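Local coordinates for protein D-threo-3-hydroxyaspartate dehydratase (Delftia, PDB 3WQC) that catalyses the deamination of D-threo-3-hydroxyaspartate to oxaloacetate and ammonia, using pyridoxal 5'-phosphate and a divalent metal ion, at residues A245-F250 / H361-G366; S227-L232 / L253-I258; P50-S55 / P59-Q64. All coordinates share one frame; numbering follows the deposited sequence.

Interaction 1 (A245-F250 / H361-G366). With MG (magnesium ion), chain K; PLP (pyridoxal-5'-phosphate), chain J.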
loop_
_atom_site.group_PDB
_atom_site.type_symbol
_atom_site.label_atom_id
_atom_site.label_comp_id
_atom_site.label_asym_id
_atom_site.label_seq_id
_atom_site.Cartn_x
_atom_site.Cartn_y
_atom_site.Cartn_z
ATOM N N ALA B 245 -12.026 -15.420 -10.495
ATOM C CA ALA B 245 -11.245 -15.588 -9.228
ATOM C C ALA B 245 -9.876 -15.002 -9.548
ATOM O O ALA B 245 -9.434 -15.008 -10.711
ATOM C CB ALA B 245 -11.041 -17.082 -8.903
ATOM N N GLY B 246 -9.286 -14.393 -8.534
ATOM C CA GLY B 246 -7.976 -13.702 -8.775
ATOM C C GLY B 246 -6.920 -14.085 -7.753
ATOM O O GLY B 246 -5.778 -14.362 -8.171
ATOM N N VAL B 247 -7.199 -14.003 -6.450
ATOM C CA VAL B 247 -6.095 -14.098 -5.451
ATOM C C VAL B 247 -5.528 -15.503 -5.492
ATOM O O VAL B 247 -4.359 -15.677 -5.100
ATOM C CB VAL B 247 -6.535 -13.701 -4.035
ATOM C CG1 VAL B 247 -7.528 -14.724 -3.403
ATOM C CG2 VAL B 247 -5.301 -13.427 -3.168
ATOM N N TYR B 248 -6.297 -16.501 -5.925
ATOM C CA TYR B 248 -5.810 -17.899 -5.969
ATOM C C TYR B 248 -4.474 -18.039 -6.695
ATOM O O TYR B 248 -3.776 -19.046 -6.476
ATOM C CB TYR B 248 -6.882 -18.803 -6.661
ATOM C CG TYR B 248 -6.773 -18.676 -8.168
ATOM C CD1 TYR B 248 -7.387 -17.629 -8.886
ATOM C CD2 TYR B 248 -6.016 -19.617 -8.932
ATOM C CE1 TYR B 248 -7.228 -17.477 -10.253
ATOM C CE2 TYR B 248 -5.828 -19.442 -10.275
ATOM C CZ TYR B 248 -6.467 -18.443 -10.967
ATOM O OH TYR B 248 -6.316 -18.297 -12.323
ATOM N N VAL B 249 -4.143 -17.184 -7.642
ATOM C CA VAL B 249 -2.944 -17.354 -8.417
ATOM C C VAL B 249 -1.733 -17.441 -7.481
ATOM O O VAL B 249 -0.773 -18.257 -7.753
ATOM C CB VAL B 249 -2.810 -16.272 -9.549
ATOM C CG1 VAL B 249 -2.553 -14.842 -8.995
ATOM C CG2 VAL B 249 -1.703 -16.631 -10.565
ATOM N N PHE B 250 -1.771 -16.634 -6.405
ATOM C CA PHE B 250 -0.711 -16.705 -5.387
ATOM C C PHE B 250 -1.120 -17.296 -4.070
ATOM O O PHE B 250 -0.265 -17.843 -3.326
ATOM C CB PHE B 250 -0.118 -15.278 -5.106
ATOM C CG PHE B 250 0.409 -14.591 -6.361
ATOM C CD1 PHE B 250 1.101 -15.311 -7.403
ATOM C CD2 PHE B 250 0.289 -13.204 -6.470
ATOM C CE1 PHE B 250 1.624 -14.632 -8.535
ATOM C CE2 PHE B 250 0.840 -12.537 -7.579
ATOM C CZ PHE B 250 1.469 -13.239 -8.614
ATOM N N HIS B 361 -2.321 -10.503 2.551
ATOM C CA HIS B 361 -3.221 -10.306 1.466
ATOM C C HIS B 361 -2.402 -10.104 0.238
ATOM O O HIS B 361 -1.698 -9.066 0.095
ATOM C CB HIS B 361 -4.097 -9.086 1.775
ATOM C CG HIS B 361 -5.151 -8.808 0.764
ATOM N ND1 HIS B 361 -5.999 -7.717 0.906
ATOM C CD2 HIS B 361 -5.568 -9.511 -0.336
ATOM C CE1 HIS B 361 -6.931 -7.703 -0.117
ATOM N NE2 HIS B 361 -6.699 -8.803 -0.890
ATOM N N ALA B 362 -2.367 -11.101 -0.664
ATOM C CA ALA B 362 -1.437 -11.021 -1.825
ATOM C C ALA B 362 -1.713 -9.779 -2.686
ATOM O O ALA B 362 -0.765 -9.105 -3.138
ATOM C CB ALA B 362 -1.531 -12.296 -2.700
ATOM N N CYS B 363 -2.983 -9.388 -2.850
ATOM C CA CYS B 363 -3.310 -8.264 -3.767
ATOM C C CYS B 363 -2.716 -6.981 -3.176
ATOM O O CYS B 363 -2.313 -6.086 -3.901
ATOM C CB CYS B 363 -4.864 -8.096 -3.799
ATOM S SG CYS B 363 -5.701 -9.730 -4.056
ATOM N N ALA B 364 -2.797 -6.855 -1.836
ATOM C CA ALA B 364 -2.330 -5.602 -1.170
ATOM C C ALA B 364 -0.809 -5.548 -1.159
ATOM O O ALA B 364 -0.166 -4.537 -1.495
ATOM C CB ALA B 364 -2.878 -5.560 0.240
ATOM N N THR B 365 -0.140 -6.705 -0.829
ATOM C CA THR B 365 1.363 -6.701 -0.815
ATOM C C THR B 365 1.873 -6.515 -2.216
ATOM O O THR B 365 2.816 -5.691 -2.401
ATOM C CB THR B 365 1.874 -8.039 -0.233
ATOM O OG1 THR B 365 1.403 -8.150 1.131
ATOM C CG2 THR B 365 3.399 -8.162 -0.362
ATOM N N GLY B 366 1.287 -7.158 -3.236
ATOM C CA GLY B 366 1.868 -7.052 -4.582
ATOM C C GLY B 366 1.869 -5.589 -5.065
ATOM O O GLY B 366 2.797 -5.143 -5.771
HETATM MG MG MG K . -7.840 -9.444 -2.594
HETATM N N1 PLP J . -14.918 -10.414 -8.932
HETATM C C2 PLP J . -14.876 -9.129 -8.524
HETATM C C2A PLP J . -15.954 -8.153 -8.936
HETATM C C3 PLP J . -13.773 -8.698 -7.699
HETATM O O3 PLP J . -13.721 -7.430 -7.321
HETATM C C4 PLP J . -12.782 -9.675 -7.331
HETATM C C4A PLP J . -11.668 -9.249 -6.550
HETATM C C5 PLP J . -12.911 -11.012 -7.812
HETATM C C6 PLP J . -14.047 -11.355 -8.558
HETATM C C5A PLP J . -11.902 -12.074 -7.449
HETATM O O4P PLP J . -12.013 -12.363 -5.980
HETATM P P PLP J . -10.792 -13.148 -5.303
HETATM O O1P PLP J . -10.553 -14.285 -6.224
HETATM O O2P PLP J . -11.356 -13.576 -3.994
HETATM O O3P PLP J . -9.611 -12.268 -5.246
HETATM O O HOH W 1 -9.260 -10.076 -4.014
HETATM O O HOH W 2 -9.606 -9.193 -1.266
HETATM O O HOH W 3 -8.298 -7.436 -3.074
HETATM O O HOH W 4 -7.831 -11.383 -1.918
#
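Val247 puts its two methyl groups to different tasks: CG2 packs on helix 362-366 and CG1 near O3P of the cofactor phosphate. With CG1 set between the backbone N and the carbonyl carbon (chi1 69°), CG2 falls anti to the N and reaches Cys363 SG at 3.8 Å and Ala362 CB at 4.0 Å. The Ala362 methyl also meets Phe250 CB at 4.1 Å and sits at the edge of the Phe250 ring, near its plane, while Val249 CG1 covers one face of that ring.

The backbone ahead of Val247 binds the phosphate. Gly246 N donates an almost straight bond to PLP O1P (2.6 Å, 172°), and Val247 N gives a more bent one to PLP O3P (3.2 Å). On the other side, His361, at the N-cap of its helix, extends its ring with CG anti to the backbone N (chi1 -176°) and binds magnesium through NE2 at 2.1 Å. Cys363 SG completes the protein ligands at 2.6 Å, roughly at right angles to the NE2 bond, and four waters fill the remaining positions. Water 1, trans to NE2, donates to PLP O3P at 2.5 Å and so couples metal and phosphate. Asp296 bonds His361 ND1, a second-shell contact that together with the metal on NE2 holds the ring's rotation.

Shortening Val247 to an alanine is likely to leave Ala362 CB and Cys363 SG without this apolar neighbour and the phosphate without the packing of CG1. A phosphate-binding loop paired with a His-Cys metal site is characteristic of the DSD1 family.

Interaction 2 (S227-L232 / L253-I258). With PLP (pyridoxal-5'-phosphate), chain J.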
loop_
_atom_site.group_PDB
_atom_site.type_symbol
_atom_site.label_atom_id
_atom_site.label_comp_id
_atom_site.label_asym_id
_atom_site.label_seq_id
_atom_site.Cartn_x
_atom_site.Cartn_y
_atom_site.Cartn_z
ATOM N N SER B 227 -15.636 -15.548 -6.154
ATOM C CA SER B 227 -14.552 -15.061 -5.313
ATOM C C SER B 227 -13.682 -16.338 -5.242
ATOM O O SER B 227 -14.167 -17.446 -5.525
ATOM C CB SER B 227 -15.046 -14.631 -3.925
ATOM O OG SER B 227 -15.582 -15.763 -3.214
ATOM N N THR B 228 -12.427 -16.226 -4.817
ATOM C CA THR B 228 -11.582 -17.421 -4.778
ATOM C C THR B 228 -12.231 -18.458 -3.826
ATOM O O THR B 228 -12.288 -19.631 -4.177
ATOM C CB THR B 228 -10.107 -17.035 -4.412
ATOM O OG1 THR B 228 -9.509 -16.610 -5.630
ATOM C CG2 THR B 228 -9.353 -18.310 -3.914
ATOM N N PRO B 229 -12.644 -18.051 -2.600
ATOM C CA PRO B 229 -13.176 -19.136 -1.701
ATOM C C PRO B 229 -14.419 -19.844 -2.300
ATOM O O PRO B 229 -14.555 -21.063 -2.148
ATOM C CB PRO B 229 -13.509 -18.379 -0.425
ATOM C CG PRO B 229 -12.544 -17.139 -0.463
ATOM C CD PRO B 229 -12.505 -16.750 -1.909
ATOM N N THR B 230 -15.366 -19.073 -2.873
ATOM C CA THR B 230 -16.592 -19.735 -3.406
ATOM C C THR B 230 -16.275 -20.459 -4.691
ATOM O O THR B 230 -16.906 -21.477 -4.977
ATOM C CB THR B 230 -17.760 -18.767 -3.646
ATOM O OG1 THR B 230 -17.312 -17.634 -4.432
ATOM C CG2 THR B 230 -18.267 -18.260 -2.288
ATOM N N ALA B 231 -15.295 -19.992 -5.482
ATOM C CA ALA B 231 -14.901 -20.788 -6.690
ATOM C C ALA B 231 -14.446 -22.196 -6.305
ATOM O O ALA B 231 -14.736 -23.191 -6.988
ATOM C CB ALA B 231 -13.824 -20.117 -7.529
ATOM N N LEU B 232 -13.659 -22.248 -5.223
ATOM C CA LEU B 232 -13.081 -23.514 -4.753
ATOM C C LEU B 232 -14.045 -24.396 -3.969
ATOM O O LEU B 232 -13.834 -25.615 -3.835
ATOM C CB LEU B 232 -11.823 -23.248 -3.945
ATOM C CG LEU B 232 -10.672 -22.670 -4.832
ATOM C CD1 LEU B 232 -9.499 -22.174 -3.930
ATOM C CD2 LEU B 232 -10.188 -23.633 -5.930
ATOM N N LEU B 253 -2.118 -15.578 3.451
ATOM C CA LEU B 253 -2.474 -16.135 4.748
ATOM C C LEU B 253 -3.951 -15.951 5.118
ATOM O O LEU B 253 -4.533 -16.774 5.830
ATOM C CB LEU B 253 -1.637 -15.505 5.862
ATOM C CG LEU B 253 -0.110 -15.861 5.690
ATOM C CD1 LEU B 253 0.668 -14.934 6.637
ATOM C CD2 LEU B 253 0.101 -17.339 6.037
ATOM N N VAL B 254 -4.585 -14.899 4.581
ATOM C CA VAL B 254 -6.063 -14.765 4.753
ATOM C C VAL B 254 -6.735 -15.996 4.085
ATOM O O VAL B 254 -7.622 -16.594 4.710
ATOM C CB VAL B 254 -6.552 -13.448 4.127
ATOM C CG1 VAL B 254 -8.057 -13.481 3.855
ATOM C CG2 VAL B 254 -6.209 -12.341 5.115
ATOM N N MET B 255 -6.311 -16.424 2.907
ATOM C CA MET B 255 -6.882 -17.618 2.237
ATOM C C MET B 255 -6.574 -18.874 3.024
ATOM O O MET B 255 -7.437 -19.782 3.133
ATOM C CB MET B 255 -6.386 -17.812 0.795
ATOM C CG MET B 255 -6.916 -16.736 -0.169
ATOM S SD MET B 255 -8.684 -16.862 -0.523
ATOM C CE MET B 255 -9.405 -15.299 -0.015
ATOM N N ARG B 256 -5.363 -18.979 3.560
ATOM C CA ARG B 256 -4.981 -20.132 4.408
ATOM C C ARG B 256 -5.959 -20.203 5.599
ATOM O O ARG B 256 -6.501 -21.305 5.931
ATOM C CB ARG B 256 -3.545 -19.939 4.919
ATOM C CG ARG B 256 -3.083 -21.115 5.772
ATOM C CD ARG B 256 -3.393 -20.829 7.255
ATOM N NE ARG B 256 -2.713 -21.769 8.147
ATOM C CZ ARG B 256 -2.852 -21.769 9.483
ATOM N NH1 ARG B 256 -3.644 -20.872 10.113
ATOM N NH2 ARG B 256 -2.169 -22.670 10.202
ATOM N N ASN B 257 -6.260 -19.068 6.262
ATOM C CA ASN B 257 -7.148 -19.062 7.385
ATOM C C ASN B 257 -8.622 -19.356 7.009
ATOM O O ASN B 257 -9.370 -19.959 7.823
ATOM C CB ASN B 257 -7.089 -17.774 8.133
ATOM C CG ASN B 257 -5.861 -17.678 9.020
ATOM O OD1 ASN B 257 -5.306 -18.726 9.424
ATOM N ND2 ASN B 257 -5.512 -16.450 9.445
ATOM N N ILE B 258 -9.031 -18.952 5.798
ATOM C CA ILE B 258 -10.385 -19.265 5.328
ATOM C C ILE B 258 -10.472 -20.784 5.137
ATOM O O ILE B 258 -11.579 -21.364 5.319
ATOM C CB ILE B 258 -10.698 -18.502 3.987
ATOM C CG1 ILE B 258 -10.947 -17.047 4.371
ATOM C CG2 ILE B 258 -12.001 -19.068 3.306
ATOM C CD1 ILE B 258 -10.818 -16.132 3.126
HETATM N N1 PLP J . -14.918 -10.414 -8.932
HETATM C C2 PLP J . -14.876 -9.129 -8.524
HETATM C C2A PLP J . -15.954 -8.153 -8.936
HETATM C C3 PLP J . -13.773 -8.698 -7.699
HETATM O O3 PLP J . -13.721 -7.430 -7.321
HETATM C C4 PLP J . -12.782 -9.675 -7.331
HETATM C C4A PLP J . -11.668 -9.249 -6.550
HETATM C C5 PLP J . -12.911 -11.012 -7.812
HETATM C C6 PLP J . -14.047 -11.355 -8.558
HETATM C C5A PLP J . -11.902 -12.074 -7.449
HETATM O O4P PLP J . -12.013 -12.363 -5.980
HETATM P P PLP J . -10.792 -13.148 -5.303
HETATM O O1P PLP J . -10.553 -14.285 -6.224
HETATM O O2P PLP J . -11.356 -13.576 -3.994
HETATM O O3P PLP J . -9.611 -12.268 -5.246
#
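The phosphate-binding N terminus of helix 228-232 meets helix 253-258 through Thr228 and Pro229, which face Met255 and Ile258. Ser227 occupies the N-cap position, and the first turn directs its backbone toward the cofactor. Thr228 N donates to PLP O2P at 3.0 Å in a straight bond (179°), while Thr228 OG1 donates to PLP O1P at 2.6 Å. The phosphate is therefore gripped twice by one residue, and the helix end would probably favour its negative charge.

Thr228 serves two sides because its branches diverge. OG1 lies beside the backbone N, whereas CG2, anti to that N, packs against the second helix, 3.7 Å from Met255 SD. The side chain of Met255, bent at chi2 and chi3, crosses Pro229 at about a right angle and sets CE 3.7 Å from Pro229 CG. Met255 is modelled in two conformers, and these contacts belong to one of them. Ile258 contributes a separate contact: its CG2, anti to the backbone N, lies 4.1 Å from Pro229 CB, with CD1 approaching Pro229 CG. In that Met255 conformer the proline ring is thus met by both residues, and Leu195 of helix 192-215 also touches Pro229 and Ile258.

The axes of segments 228-232 and 253-258 come within 11.3 Å at 42°, a wide separation bridged entirely by side chains, with no hydrogen bond between the segments. A short helix following a strand of the parallel barrel and presenting its N terminus to the phosphate is typical of the alanine racemase-type fold of PLP enzymes.

Interaction 3 (P50-S55 / P59-Q64). With PLP (pyridoxal-5'-phosphate), chain J.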
loop_
_atom_site.group_PDB
_atom_site.type_symbol
_atom_site.label_atom_id
_atom_site.label_comp_id
_atom_site.label_asym_id
_atom_site.label_seq_id
_atom_site.Cartn_x
_atom_site.Cartn_y
_atom_site.Cartn_z
ATOM N N PRO B 50 -10.031 -15.035 -15.073
ATOM C CA PRO B 50 -9.235 -14.640 -13.886
ATOM C C PRO B 50 -9.313 -13.132 -13.700
ATOM O O PRO B 50 -9.315 -12.329 -14.669
ATOM C CB PRO B 50 -7.786 -15.071 -14.259
ATOM C CG PRO B 50 -7.771 -15.300 -15.760
ATOM C CD PRO B 50 -9.245 -15.675 -16.136
ATOM N N HIS B 51 -9.290 -12.776 -12.439
ATOM C CA HIS B 51 -9.218 -11.328 -12.071
ATOM C C HIS B 51 -7.773 -10.936 -11.891
ATOM O O HIS B 51 -7.114 -11.421 -10.966
ATOM C CB HIS B 51 -10.042 -11.081 -10.772
ATOM C CG HIS B 51 -10.499 -9.661 -10.745
ATOM N ND1 HIS B 51 -9.626 -8.598 -11.019
ATOM C CD2 HIS B 51 -11.774 -9.095 -10.527
ATOM C CE1 HIS B 51 -10.331 -7.455 -11.038
ATOM N NE2 HIS B 51 -11.632 -7.755 -10.680
ATOM N N VAL B 52 -7.272 -10.084 -12.780
ATOM C CA VAL B 52 -5.852 -9.710 -12.758
ATOM C C VAL B 52 -5.573 -8.616 -11.738
ATOM O O VAL B 52 -4.412 -8.216 -11.647
ATOM C CB VAL B 52 -5.345 -9.288 -14.177
ATOM C CG1 VAL B 52 -5.463 -10.497 -15.124
ATOM C CG2 VAL B 52 -6.050 -8.037 -14.721
ATOM N N LYS B 53 -6.554 -8.190 -10.934
ATOM C CA LYS B 53 -6.238 -7.121 -9.992
ATOM C C LYS B 53 -5.243 -7.607 -8.938
ATOM O O LYS B 53 -4.568 -6.769 -8.288
ATOM C CB LYS B 53 -7.458 -6.581 -9.302
ATOM C CG LYS B 53 -8.066 -7.503 -8.254
ATOM C CD LYS B 53 -9.324 -6.779 -7.734
ATOM C CE LYS B 53 -9.823 -7.582 -6.572
ATOM N NZ LYS B 53 -11.271 -7.890 -6.649
ATOM N N THR B 54 -5.061 -8.940 -8.765
ATOM C CA THR B 54 -4.145 -9.451 -7.726
ATOM C C THR B 54 -2.692 -9.217 -8.245
ATOM O O THR B 54 -1.840 -8.858 -7.359
ATOM C CB THR B 54 -4.368 -10.968 -7.582
ATOM O OG1 THR B 54 -5.671 -11.099 -6.954
ATOM C CG2 THR B 54 -3.323 -11.622 -6.683
ATOM N N SER B 55 -2.367 -9.436 -9.539
ATOM C CA SER B 55 -0.953 -9.340 -9.958
ATOM C C SER B 55 -0.716 -8.164 -10.843
ATOM O O SER B 55 0.399 -7.615 -10.874
ATOM C CB SER B 55 -0.561 -10.626 -10.782
ATOM O OG SER B 55 -1.139 -10.600 -12.108
ATOM N N PRO B 59 2.994 -11.281 -17.652
ATOM C CA PRO B 59 3.414 -12.704 -17.694
ATOM C C PRO B 59 2.616 -13.602 -16.765
ATOM O O PRO B 59 2.471 -14.796 -17.022
ATOM C CB PRO B 59 4.917 -12.704 -17.254
ATOM C CG PRO B 59 5.168 -11.334 -16.677
ATOM C CD PRO B 59 4.138 -10.383 -17.304
ATOM N N VAL B 60 2.069 -13.035 -15.682
ATOM C CA VAL B 60 1.240 -13.876 -14.787
ATOM C C VAL B 60 -0.082 -14.172 -15.500
ATOM O O VAL B 60 -0.492 -15.382 -15.589
ATOM C CB VAL B 60 0.919 -13.196 -13.460
ATOM C CG1 VAL B 60 -0.073 -14.013 -12.578
ATOM C CG2 VAL B 60 2.239 -12.936 -12.668
ATOM N N ALA B 61 -0.725 -13.184 -16.114
ATOM C CA ALA B 61 -1.956 -13.425 -16.857
ATOM C C ALA B 61 -1.667 -14.328 -18.061
ATOM O O ALA B 61 -2.555 -15.119 -18.460
ATOM C CB ALA B 61 -2.516 -12.081 -17.352
ATOM N N ALA B 62 -0.462 -14.227 -18.663
ATOM C CA ALA B 62 -0.152 -15.114 -19.794
ATOM C C ALA B 62 -0.163 -16.557 -19.344
ATOM O O ALA B 62 -0.601 -17.460 -20.051
ATOM C CB ALA B 62 1.219 -14.778 -20.434
ATOM N N ALA B 63 0.359 -16.850 -18.165
ATOM C CA ALA B 63 0.340 -18.208 -17.617
ATOM C C ALA B 63 -1.081 -18.673 -17.373
ATOM O O ALA B 63 -1.439 -19.841 -17.608
ATOM C CB ALA B 63 1.165 -18.331 -16.325
ATOM N N GLN B 64 -1.912 -17.810 -16.828
ATOM C CA GLN B 64 -3.364 -18.141 -16.648
ATOM C C GLN B 64 -4.028 -18.436 -18.011
ATOM O O GLN B 64 -4.775 -19.436 -18.111
ATOM C CB GLN B 64 -4.065 -16.986 -15.941
ATOM C CG GLN B 64 -3.557 -16.905 -14.443
ATOM C CD GLN B 64 -4.010 -15.662 -13.716
ATOM O OE1 GLN B 64 -4.773 -15.772 -12.677
ATOM N NE2 GLN B 64 -3.548 -14.520 -14.159
HETATM N N1 PLP J . -14.918 -10.414 -8.932
HETATM C C2 PLP J . -14.876 -9.129 -8.524
HETATM C C2A PLP J . -15.954 -8.153 -8.936
HETATM C C3 PLP J . -13.773 -8.698 -7.699
HETATM O O3 PLP J . -13.721 -7.430 -7.321
HETATM C C4 PLP J . -12.782 -9.675 -7.331
HETATM C C4A PLP J . -11.668 -9.249 -6.550
HETATM C C5 PLP J . -12.911 -11.012 -7.812
HETATM C C6 PLP J . -14.047 -11.355 -8.558
HETATM C C5A PLP J . -11.902 -12.074 -7.449
HETATM O O4P PLP J . -12.013 -12.363 -5.980
HETATM P P PLP J . -10.792 -13.148 -5.303
HETATM O O1P PLP J . -10.553 -14.285 -6.224
HETATM O O2P PLP J . -11.356 -13.576 -3.994
HETATM O O3P PLP J . -9.611 -12.268 -5.246
HETATM O O HOH W 5 -3.241 -12.372 -12.352
#
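Gln64 runs alongside Pro50, the two side chains sliding past each other in opposite directions. Its CB starts 4.1 Å from Pro50 CG. With CG anti to the carbonyl carbon (chi1 -69°) and the chain extended beyond it, the amide is carried along the proline ring: CD passes Pro50 CB, and OE1 ends 3.5 Å from Pro50 CB. At the other branch of the tip, NE2 donates to water 5 at 2.8 Å and makes a weak bond back to Val60 O, one turn earlier in its own helix. Water 5 in turn lies 2.8 Å from Ser55 OG, so a buried amide and a buried hydroxyl are joined across the contact by one solvent molecule.

Strand 47-48, the loop holding residues 50-55 and helix 58-66 form a beta-alpha unit of the TIM-like barrel of alanine racemase-type PLP enzymes, and the contact is where the helix folds back on the loop. Val60 closes over Ser55, its CB 3.6 Å from Ser55 OG, which also accepts a bond from Ser57 N. Midway along the contact, Val52 CG1 meets the Ala61 methyl at 4.0 Å; Phe83 of helix 77-85 touches both residues.

The opposite side of the loop carries the cofactor. Lys53 NZ is covalently bonded to PLP C4A at 1.4 Å, its CD lying over one face of the His51 ring. His51 CD2 approaches PLP C4 to 3.4 Å, with the imidazole held in place by Lys53 N, which donates to His51 ND1 close to the ring plane.

In the fold
All three interactions touch the same PLP molecule: interaction 3 supplies the covalent lysine, while interactions 1 and 2 share its phosphate. The centre of interaction 1 lies about 10 Å from that of each of the others, and it is the one that touches both. Tyr248 N hydrogen-bonds to Thr228 OG1 at 3.2 Å, tying the two phosphate-binding elements together. Toward interaction 3, His51 N hydrogen-bonds to Ala245 O at 2.8 Å, and Tyr248 OH lies 3.0 Å from Gln64 OE1. Cys363 SG packs 3.2 Å from Thr54 OG1, which puts the metal site beside the lysine-bearing loop. Interactions 2 and 3, about 17 Å apart between centres, do not touch directly.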